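Local atomic coordinates of Ras-associated and pleckstrin homology domains-containing protein 1 (Homo sapiens, PDB entry 4GN1), a protein that mediates localized membrane signals, is implicated in regulating lamellipodial dynamics, and targets EVL and VASP to the leading edge. Residues A197-C202 against Y219-D224. Residues are numbered along the deposited sequence; the frame is centred on the assembly and turned at random.
Sequences APTDYC and YLCCDD
Thr199 OG1 donates to Cys222 O at 3.0 Å, nearly in line with the carbonyl, and accepts from Tyr201 N at 2.7 Å, closing an ST turn. One hydroxyl thus ties the loop to itself and to the 219-224 backbone. Beside it, Cys222 N bonds to Tyr201 O (2.7 Å, 159° at the hydrogen), while Cys202 and Cys221 form an antiparallel non-hydrogen-bonded pair with both side chains on one face. Cys221 SG, anti to its own backbone N (chi1 -177°), extends toward the loop, where Pro198 CG packs on it at 3.6 Å and Thr199 N gives it a weak hydrogen bond of 3.3 Å. The Tyr201 ring lays one face, near its rim, over the backbone of Asp224, with CD2 3.4 Å from Asp224 CA.

Further out, Trp139 of adjacent strand 135-141 and Trp148 of the next strand, 148-156, pack against Pro198 and Cys221, and Val225 and Leu228 of helix 225-240 meet Tyr201. Asp224 N-caps that helix, its carboxylate also bonded to Thr227 and salt-bridged to Lys106. Here the last barrel strand of the PH domain runs into its C-terminal helix, 225-240; the Thr199 hydroxyl and one backbone bond chiefly hold the loop before strand 202-206 to this junction, the Cys221 sulfur adding packing and a weak bond.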
loop_
_atom_site.group_PDB
_atom_site.type_symbol
_atom_site.label_atom_id
_atom_site.label_comp_id
_atom_site.label_asym_id
_atom_site.label_seq_id
_atom_site.Cartn_x
_atom_site.Cartn_y
_atom_site.Cartn_z
ATOM N N ALA A 197 14.644 -2.800 -13.180
ATOM C CA ALA A 197 13.606 -1.786 -13.315
ATOM C C ALA A 197 14.167 -0.497 -13.910
ATOM O O ALA A 197 15.307 -0.109 -13.606
ATOM C CB ALA A 197 12.987 -1.509 -11.959
ATOM N N PRO A 198 13.378 0.165 -14.768
ATOM C CA PRO A 198 13.765 1.460 -15.346
ATOM C C PRO A 198 13.901 2.589 -14.325
ATOM O O PRO A 198 14.628 3.538 -14.582
ATOM C CB PRO A 198 12.643 1.761 -16.349
ATOM C CG PRO A 198 11.516 0.886 -15.929
ATOM C CD PRO A 198 12.139 -0.347 -15.365
ATOM N N THR A 199 13.200 2.502 -13.197
ATOM C CA THR A 199 13.472 3.379 -12.039
ATOM C C THR A 199 13.267 2.626 -10.731
ATOM O O THR A 199 12.857 1.462 -10.729
ATOM C CB THR A 199 12.547 4.619 -11.971
ATOM O OG1 THR A 199 11.413 4.312 -11.142
ATOM C CG2 THR A 199 12.104 5.114 -13.387
ATOM N N ASP A 200 13.511 3.314 -9.617
ATOM C CA ASP A 200 13.227 2.758 -8.308
ATOM C C ASP A 200 11.782 2.925 -7.788
ATOM O O ASP A 200 11.424 2.389 -6.722
ATOM C CB ASP A 200 14.224 3.280 -7.287
ATOM C CG ASP A 200 15.311 2.264 -6.976
ATOM O OD1 ASP A 200 15.060 1.029 -7.121
ATOM O OD2 ASP A 200 16.419 2.714 -6.587
ATOM N N TYR A 201 10.954 3.653 -8.525
ATOM C CA TYR A 201 9.585 3.885 -8.067
ATOM C C TYR A 201 8.646 2.730 -8.480
ATOM O O TYR A 201 7.929 2.811 -9.479
ATOM C CB TYR A 201 9.108 5.265 -8.507
ATOM C CG TYR A 201 10.155 6.312 -8.260
ATOM C CD1 TYR A 201 10.510 6.664 -6.956
ATOM C CD2 TYR A 201 10.819 6.942 -9.318
ATOM C CE1 TYR A 201 11.479 7.624 -6.704
ATOM C CE2 TYR A 201 11.791 7.908 -9.080
ATOM C CZ TYR A 201 12.118 8.244 -7.764
ATOM O OH TYR A 201 13.085 9.202 -7.475
ATOM N N CYS A 202 8.694 1.656 -7.690
ATOM C CA CYS A 202 8.028 0.397 -8.003
ATOM C C CYS A 202 6.967 -0.029 -6.997
ATOM O O CYS A 202 7.201 -0.020 -5.778
ATOM C CB CYS A 202 9.054 -0.730 -8.106
ATOM S SG CYS A 202 10.126 -0.673 -9.548
ATOM N N TYR A 219 4.383 -6.707 -11.238
ATOM C CA TYR A 219 5.375 -5.671 -10.942
ATOM C C TYR A 219 5.202 -4.436 -11.803
ATOM O O TYR A 219 5.192 -4.531 -13.024
ATOM C CB TYR A 219 6.773 -6.210 -11.158
ATOM C CG TYR A 219 7.117 -7.401 -10.314
ATOM C CD1 TYR A 219 7.870 -7.248 -9.183
ATOM C CD2 TYR A 219 6.707 -8.686 -10.673
ATOM C CE1 TYR A 219 8.221 -8.332 -8.411
ATOM C CE2 TYR A 219 7.046 -9.789 -9.906
ATOM C CZ TYR A 219 7.802 -9.599 -8.770
ATOM O OH TYR A 219 8.161 -10.646 -7.971
ATOM N N LEU A 220 5.084 -3.279 -11.165
ATOM C CA LEU A 220 4.874 -2.027 -11.881
ATOM C C LEU A 220 5.950 -1.000 -11.520
ATOM O O LEU A 220 6.378 -0.921 -10.361
ATOM C CB LEU A 220 3.490 -1.465 -11.578
ATOM C CG LEU A 220 2.317 -2.321 -12.029
ATOM C CD1 LEU A 220 0.984 -1.829 -11.464
ATOM C CD2 LEU A 220 2.280 -2.386 -13.544
ATOM N N CYS A 221 6.384 -0.227 -12.508
ATOM C CA CYS A 221 7.404 0.803 -12.306
ATOM C C CYS A 221 6.892 2.154 -12.788
ATOM O O CYS A 221 6.340 2.264 -13.888
ATOM C CB CYS A 221 8.699 0.446 -13.037
ATOM S SG CYS A 221 10.035 1.629 -12.773
ATOM N N CYS A 222 7.087 3.179 -11.966
ATOM C CA CYS A 222 6.550 4.485 -12.263
ATOM C C CYS A 222 7.668 5.422 -12.672
ATOM O O CYS A 222 8.836 5.184 -12.327
ATOM C CB CYS A 222 5.825 5.030 -11.048
ATOM S SG CYS A 222 4.496 3.959 -10.477
ATOM N N ASP A 223 7.298 6.491 -13.382
ATOM C CA ASP A 223 8.259 7.489 -13.874
ATOM C C ASP A 223 8.996 8.218 -12.755
ATOM O O ASP A 223 10.177 8.540 -12.905
ATOM C CB ASP A 223 7.579 8.532 -14.789
ATOM C CG ASP A 223 7.456 8.065 -16.237
ATOM O OD1 ASP A 223 6.558 8.580 -16.953
ATOM O OD2 ASP A 223 8.245 7.186 -16.664
ATOM N N ASP A 224 8.288 8.464 -11.648
ATOM C CA ASP A 224 8.755 9.343 -10.576
ATOM C C ASP A 224 7.975 9.075 -9.282
ATOM O O ASP A 224 7.077 8.228 -9.261
ATOM C CB ASP A 224 8.679 10.818 -11.016
ATOM C CG ASP A 224 7.280 11.238 -11.425
ATOM O OD1 ASP A 224 6.314 10.869 -10.736
ATOM O OD2 ASP A 224 7.136 11.950 -12.433
#